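Single-stranded-DNA-specific exonuclease RecJ (Thermus thermophilus, PDB 2ZXR) degrades single-stranded DNA as a 5' to 3' exonuclease that requires divalent metal ions, acting in DNA repair. Local coordinates at residues V5-V9 with R528-E534; L431-P435 with R632-F636. The contacts are given in a common frame with arbitrary orientation. Numbering follows the deposited sequence.

Contact 1 (V5-V9 with R528-E534); sequences VRWRV and RKPEALE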
ATOM      1  N   VAL A   5       7.399  13.193   8.563  1.00 43.61           N
ATOM      2  CA  VAL A   5       7.541  12.031   7.690  1.00 41.56           C
ATOM      3  C   VAL A   5       8.854  11.316   8.009  1.00 40.55           C
ATOM      4  O   VAL A   5       9.921  11.871   7.793  1.00 40.24           O
ATOM      5  CB  VAL A   5       7.598  12.438   6.185  1.00 41.68           C
ATOM      6  CG1 VAL A   5       7.770  11.192   5.308  1.00 40.86           C
ATOM      7  CG2 VAL A   5       6.342  13.200   5.789  1.00 41.99           C
ATOM      8  N   ARG A   6       8.774  10.089   8.505  1.00 39.22           N
ATOM      9  CA  ARG A   6       9.972   9.315   8.833  1.00 39.37           C
ATOM     10  C   ARG A   6      10.254   8.251   7.769  1.00 37.85           C
ATOM     11  O   ARG A   6       9.338   7.542   7.349  1.00 37.54           O
ATOM     12  CB  ARG A   6       9.792   8.591  10.182  1.00 40.93           C
ATOM     13  CG  ARG A   6      10.001   9.436  11.447  1.00 43.94           C
ATOM     14  CD  ARG A   6       9.231  10.748  11.409  1.00 46.12           C
ATOM     15  NE  ARG A   6       8.878  11.238  12.744  1.00 47.81           N
ATOM     16  CZ  ARG A   6       8.964  12.511  13.118  1.00 48.59           C
ATOM     17  NH1 ARG A   6       9.411  13.432  12.264  1.00 48.45           N
ATOM     18  NH2 ARG A   6       8.554  12.875  14.329  1.00 49.35           N
ATOM     19  N   TRP A   7      11.502   8.148   7.327  1.00 35.50           N
ATOM     20  CA  TRP A   7      11.872   7.099   6.375  1.00 33.38           C
ATOM     21  C   TRP A   7      12.486   5.948   7.178  1.00 33.37           C
ATOM     22  O   TRP A   7      13.313   6.167   8.063  1.00 33.12           O
ATOM     23  CB  TRP A   7      12.901   7.595   5.375  1.00 31.15           C
ATOM     24  CG  TRP A   7      12.372   8.568   4.372  1.00 29.41           C
ATOM     25  CD1 TRP A   7      11.301   9.399   4.515  1.00 29.14           C
ATOM     26  CD2 TRP A   7      12.964   8.887   3.119  1.00 27.81           C
ATOM     27  NE1 TRP A   7      11.196  10.228   3.424  1.00 28.05           N
ATOM     28  CE2 TRP A   7      12.204   9.935   2.552  1.00 26.87           C
ATOM     29  CE3 TRP A   7      14.070   8.391   2.417  1.00 27.20           C
ATOM     30  CZ2 TRP A   7      12.511  10.498   1.320  1.00 26.73           C
ATOM     31  CZ3 TRP A   7      14.379   8.954   1.180  1.00 27.13           C
ATOM     32  CH2 TRP A   7      13.601   9.997   0.647  1.00 27.64           C
ATOM     33  N   ARG A   8      12.068   4.730   6.871  1.00 32.84           N
ATOM     34  CA  ARG A   8      12.571   3.543   7.533  1.00 33.30           C
ATOM     35  C   ARG A   8      12.978   2.479   6.509  1.00 33.38           C
ATOM     36  O   ARG A   8      12.302   2.288   5.481  1.00 33.43           O
ATOM     37  CB  ARG A   8      11.510   2.953   8.459  1.00 34.68           C
ATOM     38  CG  ARG A   8      11.862   1.543   8.932  1.00 37.75           C
ATOM     39  CD  ARG A   8      10.840   0.990   9.908  1.00 40.65           C
ATOM     40  NE  ARG A   8      10.682   1.854  11.080  1.00 43.34           N
ATOM     41  CZ  ARG A   8      11.555   1.938  12.084  1.00 44.76           C
ATOM     42  NH1 ARG A   8      12.661   1.202  12.070  1.00 45.12           N
ATOM     43  NH2 ARG A   8      11.324   2.762  13.106  1.00 44.60           N
ATOM     44  N   VAL A   9      14.073   1.784   6.795  1.00 31.76           N
ATOM     45  CA  VAL A   9      14.546   0.730   5.912  1.00 31.64           C
ATOM     46  C   VAL A   9      14.106  -0.610   6.467  1.00 31.78           C
ATOM     47  O   VAL A   9      14.400  -0.940   7.623  1.00 33.46           O
ATOM     48  CB  VAL A   9      16.081   0.739   5.793  1.00 30.58           C
ATOM     49  CG1 VAL A   9      16.530  -0.358   4.852  1.00 31.38           C
ATOM     50  CG2 VAL A   9      16.557   2.085   5.282  1.00 29.61           C
ATOM     51  N   ARG A 528      14.254  14.252  -0.561  1.00 36.09           N
ATOM     52  CA  ARG A 528      14.701  15.156   0.495  1.00 37.06           C
ATOM     53  C   ARG A 528      16.219  15.262   0.687  1.00 38.40           C
ATOM     54  O   ARG A 528      17.000  14.483   0.138  1.00 38.30           O
ATOM     55  CB  ARG A 528      14.104  14.699   1.825  1.00 36.70           C
ATOM     56  CG  ARG A 528      14.728  13.395   2.317  1.00 36.91           C
ATOM     57  CD  ARG A 528      14.191  12.931   3.666  1.00 37.13           C
ATOM     58  NE  ARG A 528      14.956  11.789   4.175  1.00 37.53           N
ATOM     59  CZ  ARG A 528      14.740  11.203   5.351  1.00 37.43           C
ATOM     60  NH1 ARG A 528      13.778  11.646   6.148  1.00 38.83           N
ATOM     61  NH2 ARG A 528      15.482  10.173   5.731  1.00 37.61           N
ATOM     62  N   LYS A 529      16.625  16.247   1.478  1.00 39.33           N
ATOM     63  CA  LYS A 529      18.027  16.411   1.818  1.00 41.30           C
ATOM     64  C   LYS A 529      18.165  15.268   2.815  1.00 41.68           C
ATOM     65  O   LYS A 529      17.266  15.043   3.616  1.00 41.78           O
ATOM     66  CB  LYS A 529      18.253  17.759   2.503  1.00 42.23           C
ATOM     67  CG  LYS A 529      19.571  17.879   3.262  1.00 44.22           C
ATOM     68  CD  LYS A 529      19.715  19.268   3.894  1.00 45.25           C
ATOM     69  CE  LYS A 529      21.027  19.412   4.651  1.00 45.77           C
ATOM     70  NZ  LYS A 529      21.176  18.344   5.679  1.00 47.18           N
ATOM     71  N   PRO A 530      19.278  14.525   2.774  1.00 42.48           N
ATOM     72  CA  PRO A 530      19.466  13.399   3.703  1.00 43.23           C
ATOM     73  C   PRO A 530      19.117  13.739   5.148  1.00 44.00           C
ATOM     74  O   PRO A 530      19.400  14.829   5.617  1.00 43.88           O
ATOM     75  CB  PRO A 530      20.941  13.051   3.517  1.00 43.57           C
ATOM     76  CG  PRO A 530      21.182  13.423   2.071  1.00 43.09           C
ATOM     77  CD  PRO A 530      20.486  14.751   1.965  1.00 42.26           C
ATOM     78  N   GLU A 531      18.495  12.804   5.854  1.00 45.49           N
ATOM     79  CA  GLU A 531      18.115  13.043   7.241  1.00 46.83           C
ATOM     80  C   GLU A 531      18.101  11.756   8.048  1.00 47.05           C
ATOM     81  O   GLU A 531      18.589  10.712   7.605  1.00 47.18           O
ATOM     82  CB  GLU A 531      16.720  13.677   7.307  1.00 48.30           C
ATOM     83  CG  GLU A 531      16.620  15.014   6.581  1.00 51.53           C
ATOM     84  CD  GLU A 531      15.189  15.531   6.451  1.00 53.13           C
ATOM     85  OE1 GLU A 531      14.988  16.546   5.735  1.00 53.39           O
ATOM     86  OE2 GLU A 531      14.272  14.928   7.059  1.00 54.14           O
ATOM     87  N   ALA A 532      17.526  11.845   9.241  1.00 46.92           N
ATOM     88  CA  ALA A 532      17.415  10.694  10.116  1.00 46.39           C
ATOM     89  C   ALA A 532      16.860   9.589   9.236  1.00 45.53           C
ATOM     90  O   ALA A 532      15.992   9.841   8.392  1.00 45.42           O
ATOM     91  CB  ALA A 532      16.446  10.996  11.271  1.00 46.88           C
ATOM     92  N   LEU A 533      17.370   8.377   9.421  1.00 43.90           N
ATOM     93  CA  LEU A 533      16.929   7.235   8.634  1.00 41.88           C
ATOM     94  C   LEU A 533      16.766   6.083   9.606  1.00 40.22           C
ATOM     95  O   LEU A 533      17.739   5.633  10.184  1.00 39.33           O
ATOM     96  CB  LEU A 533      17.997   6.908   7.595  1.00 43.09           C
ATOM     97  CG  LEU A 533      17.578   6.250   6.281  1.00 44.07           C
ATOM     98  CD1 LEU A 533      18.834   5.875   5.475  1.00 44.00           C
ATOM     99  CD2 LEU A 533      16.727   5.026   6.572  1.00 44.72           C
ATOM    100  N   GLU A 534      15.537   5.617   9.803  1.00 39.08           N
ATOM    101  CA  GLU A 534      15.281   4.522  10.726  1.00 38.83           C
ATOM    102  C   GLU A 534      15.628   3.149  10.161  1.00 37.32           C
ATOM    103  O   GLU A 534      15.565   2.924   8.950  1.00 37.73           O
ATOM    104  CB  GLU A 534      13.814   4.524  11.149  1.00 41.69           C
ATOM    105  CG  GLU A 534      13.350   5.825  11.773  1.00 46.10           C
ATOM    106  CD  GLU A 534      12.259   5.608  12.809  1.00 49.00           C
ATOM    107  OE1 GLU A 534      11.118   5.249  12.421  1.00 50.77           O
ATOM    108  OE2 GLU A 534      12.549   5.786  14.020  1.00 50.48           O
TER
HETATM  109  O   HOH W   1      11.369  13.368   5.872  1.00 55.18           O
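Two backbone hydrogen bonds join the chain after strand 517-528 to the N-terminal strand 5-9: Glu534 N donates to Trp7 O (2.9 Å) and Val9 N to Glu534 O (2.9 Å). Glu534 thus grips the residues before and after Arg8, the pattern of a single parallel beta bridge, with Arg8 CA and Glu534 CA 4.3 Å apart. Arg8 CA also makes a CA-H...O contact to Glu534 O (3.4 Å). Strand 5-9 is an edge strand of the mixed sheet that also contains the strands of the RecJ OB domain; one flank pairs with strand 426-433, so the bridge uses the other, and the loop that follows strand 517-528 is tied to the N-terminal strand.

Charge adds to the pairing: Arg8 NH2 and Glu534 OE1 form a short salt bridge of 2.6 Å, and Glu534 CB lies over one face of the guanidinium. The second charged element is Arg528, whose guanidinium stacks flat on Trp7, planes 5° apart; Arg528 CZ sits 3.7 Å from the centroid of the five-membered ring as a cation-pi pair, and Arg528 CD makes a CH-pi contact to the six-membered ring at 4.0 Å. The guanidinium is held in place by a hydrogen bond from Arg528 NH2 to Ala532 O (2.7 Å) and by a salt bridge to Glu504, while the indole NE1 bonds to Asp526. One water accepts from Arg528 NH1 (3.0 Å) and donates to Val5 O (2.8 Å). The apolar contact is between Val9 CG2 and Leu533 CD2, a close 3.2 Å.

Contact 2 (L431-P435 with R632-F636); sequences LDLLP and RRLLF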
ATOM      1  N   LEU A 431      12.262  -0.625   0.859  1.00 24.10           N
ATOM      2  CA  LEU A 431      12.599  -2.030   0.705  1.00 24.97           C
ATOM      3  C   LEU A 431      14.104  -2.231   0.761  1.00 24.21           C
ATOM      4  O   LEU A 431      14.598  -3.084   1.489  1.00 24.01           O
ATOM      5  CB  LEU A 431      12.095  -2.559  -0.645  1.00 24.21           C
ATOM      6  CG  LEU A 431      11.676  -4.015  -0.879  1.00 24.99           C
ATOM      7  CD1 LEU A 431      12.276  -4.475  -2.214  1.00 24.86           C
ATOM      8  CD2 LEU A 431      12.079  -4.910   0.240  1.00 22.78           C
ATOM      9  N   ASP A 432      14.835  -1.422   0.012  1.00 24.43           N
ATOM     10  CA  ASP A 432      16.280  -1.585  -0.037  1.00 24.25           C
ATOM     11  C   ASP A 432      16.868  -0.484  -0.896  1.00 23.73           C
ATOM     12  O   ASP A 432      16.138   0.323  -1.470  1.00 21.75           O
ATOM     13  CB  ASP A 432      16.580  -2.942  -0.677  1.00 26.01           C
ATOM     14  CG  ASP A 432      18.059  -3.256  -0.744  1.00 29.63           C
ATOM     15  OD1 ASP A 432      18.436  -4.083  -1.608  1.00 31.87           O
ATOM     16  OD2 ASP A 432      18.842  -2.700   0.058  1.00 30.36           O
ATOM     17  N   LEU A 433      18.198  -0.463  -0.973  1.00 23.96           N
ATOM     18  CA  LEU A 433      18.945   0.488  -1.796  1.00 22.98           C
ATOM     19  C   LEU A 433      18.700   0.007  -3.229  1.00 23.23           C
ATOM     20  O   LEU A 433      18.708  -1.186  -3.472  1.00 23.02           O
ATOM     21  CB  LEU A 433      20.444   0.379  -1.487  1.00 24.86           C
ATOM     22  CG  LEU A 433      21.208   1.288  -0.511  1.00 26.86           C
ATOM     23  CD1 LEU A 433      20.338   2.440  -0.110  1.00 25.98           C
ATOM     24  CD2 LEU A 433      21.699   0.503   0.709  1.00 26.92           C
ATOM     25  N   LEU A 434      18.467   0.913  -4.170  1.00 23.28           N
ATOM     26  CA  LEU A 434      18.236   0.503  -5.561  1.00 24.14           C
ATOM     27  C   LEU A 434      19.503  -0.167  -6.105  1.00 25.51           C
ATOM     28  O   LEU A 434      20.600   0.281  -5.814  1.00 23.72           O
ATOM     29  CB  LEU A 434      17.918   1.716  -6.435  1.00 22.81           C
ATOM     30  CG  LEU A 434      17.395   1.402  -7.842  1.00 24.23           C
ATOM     31  CD1 LEU A 434      15.955   0.931  -7.731  1.00 21.98           C
ATOM     32  CD2 LEU A 434      17.472   2.636  -8.725  1.00 23.61           C
ATOM     33  N   PRO A 435      19.359  -1.266  -6.877  1.00 27.13           N
ATOM     34  CA  PRO A 435      20.494  -1.995  -7.470  1.00 27.70           C
ATOM     35  C   PRO A 435      21.125  -1.164  -8.574  1.00 27.19           C
ATOM     36  O   PRO A 435      20.624  -0.096  -8.896  1.00 27.69           O
ATOM     37  CB  PRO A 435      19.842  -3.262  -8.032  1.00 28.08           C
ATOM     38  CG  PRO A 435      18.730  -3.513  -7.070  1.00 28.33           C
ATOM     39  CD  PRO A 435      18.144  -2.094  -6.939  1.00 28.02           C
ATOM     40  N   ARG A 632      26.697  -3.319  -1.137  1.00 27.42           N
ATOM     41  CA  ARG A 632      26.161  -1.981  -1.361  1.00 28.13           C
ATOM     42  C   ARG A 632      25.585  -1.429  -0.043  1.00 26.92           C
ATOM     43  O   ARG A 632      25.703  -0.230   0.255  1.00 25.98           O
ATOM     44  CB  ARG A 632      25.087  -2.054  -2.458  1.00 30.58           C
ATOM     45  CG  ARG A 632      24.191  -0.841  -2.616  1.00 33.56           C
ATOM     46  CD  ARG A 632      22.779  -1.319  -3.027  1.00 35.72           C
ATOM     47  NE  ARG A 632      22.903  -2.397  -3.987  1.00 36.04           N
ATOM     48  CZ  ARG A 632      21.988  -3.324  -4.234  1.00 35.49           C
ATOM     49  NH1 ARG A 632      20.827  -3.327  -3.601  1.00 37.12           N
ATOM     50  NH2 ARG A 632      22.276  -4.295  -5.083  1.00 35.31           N
ATOM     51  N   ARG A 633      24.944  -2.295   0.740  1.00 26.32           N
ATOM     52  CA  ARG A 633      24.407  -1.873   2.044  1.00 26.84           C
ATOM     53  C   ARG A 633      25.552  -1.433   2.954  1.00 25.85           C
ATOM     54  O   ARG A 633      25.489  -0.369   3.564  1.00 26.28           O
ATOM     55  CB  ARG A 633      23.679  -3.009   2.758  1.00 27.64           C
ATOM     56  CG  ARG A 633      22.179  -2.954   2.673  1.00 32.19           C
ATOM     57  CD  ARG A 633      21.623  -1.666   3.227  1.00 31.46           C
ATOM     58  NE  ARG A 633      20.614  -1.969   4.226  1.00 32.69           N
ATOM     59  CZ  ARG A 633      19.472  -2.595   3.980  1.00 30.20           C
ATOM     60  NH1 ARG A 633      19.166  -2.995   2.757  1.00 28.41           N
ATOM     61  NH2 ARG A 633      18.638  -2.810   4.976  1.00 28.96           N
ATOM     62  N   LEU A 634      26.592  -2.261   3.040  1.00 25.19           N
ATOM     63  CA  LEU A 634      27.745  -1.947   3.895  1.00 24.93           C
ATOM     64  C   LEU A 634      28.336  -0.601   3.550  1.00 24.25           C
ATOM     65  O   LEU A 634      28.526   0.249   4.420  1.00 23.32           O
ATOM     66  CB  LEU A 634      28.841  -3.021   3.769  1.00 24.52           C
ATOM     67  CG  LEU A 634      28.747  -4.272   4.637  1.00 25.07           C
ATOM     68  CD1 LEU A 634      29.897  -5.226   4.298  1.00 23.65           C
ATOM     69  CD2 LEU A 634      28.811  -3.879   6.108  1.00 23.98           C
ATOM     70  N   LEU A 635      28.635  -0.411   2.266  1.00 24.69           N
ATOM     71  CA  LEU A 635      29.196   0.847   1.794  1.00 24.09           C
ATOM     72  C   LEU A 635      28.274   2.004   2.067  1.00 24.83           C
ATOM     73  O   LEU A 635      28.735   3.075   2.454  1.00 24.72           O
ATOM     74  CB  LEU A 635      29.469   0.806   0.285  1.00 25.61           C
ATOM     75  CG  LEU A 635      30.765   0.182  -0.224  1.00 26.20           C
ATOM     76  CD1 LEU A 635      31.980   0.918   0.373  1.00 25.28           C
ATOM     77  CD2 LEU A 635      30.787  -1.260   0.162  1.00 27.80           C
ATOM     78  N   PHE A 636      26.971   1.810   1.833  1.00 23.98           N
ATOM     79  CA  PHE A 636      26.007   2.891   2.055  1.00 23.54           C
ATOM     80  C   PHE A 636      25.961   3.273   3.526  1.00 23.58           C
ATOM     81  O   PHE A 636      26.064   4.448   3.852  1.00 22.74           O
ATOM     82  CB  PHE A 636      24.588   2.498   1.599  1.00 23.31           C
ATOM     83  CG  PHE A 636      23.530   3.511   1.970  1.00 23.88           C
ATOM     84  CD1 PHE A 636      23.395   4.704   1.252  1.00 24.91           C
ATOM     85  CD2 PHE A 636      22.715   3.307   3.089  1.00 24.96           C
ATOM     86  CE1 PHE A 636      22.471   5.683   1.646  1.00 24.42           C
ATOM     87  CE2 PHE A 636      21.786   4.274   3.494  1.00 24.47           C
ATOM     88  CZ  PHE A 636      21.664   5.468   2.771  1.00 24.15           C
TER
HETATM   89  O   HOH W   2      15.956  -4.059   3.582  1.00 30.00           O
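This is a strand-to-helix contact, built on a salt-bridge network, where residues 431-435, on strand 426-433 and just after it, meet helix 624-639 of the C-terminal domain. Asp432 reaches two consecutive helix residues: OD1 lies 3.2 Å from Arg632 NH1 and OD2 2.7 Å from Arg633 NH1. Asp432 OD2 also accepts a weak hydrogen bond from Leu433 N (2.5 Å), and a water donates to Leu431 O (2.7 Å) while accepting from Arg633 NH2 (3.3 Å). Leu433 points at the helix: its CD2 packs on Arg633 CD (3.3 Å) and Phe636 CB (3.6 Å), and its CD1 sits over the Phe636 ring face in a CH-pi contact, 3.9 Å from the centroid. Pro435 CA lies over one face of the Arg632 guanidinium, 3.8 Å from NH2. A single buried carboxylate thus meets two positive charges, tying the strand to the helix by charge pairing, with Leu433 supplying the apolar side.

How the contacts relate
Along the chain the segments alternate, 5-9, 431-435, 528-534, 632-636, so the two contacts cross along the chain. Their centres lie about 14 Å apart, and strands 5-9 and 426-433 are neighbours in one mixed sheet. Helix 624-639 makes the direct connection: Arg633 NH2 packs 3.2 Å from Val9 CG1, and Phe636 CE2 is 3.9 Å from Leu533 CD1. The N-terminal strand, the OB-domain sheet and helix 624-639 of the C-terminal domain therefore meet at one junction. Both contacts are away from the magnesium ion, bound by Asp84, Asp136, His160, His161 and Asp221; they join parts of the fold and do not line the catalytic centre.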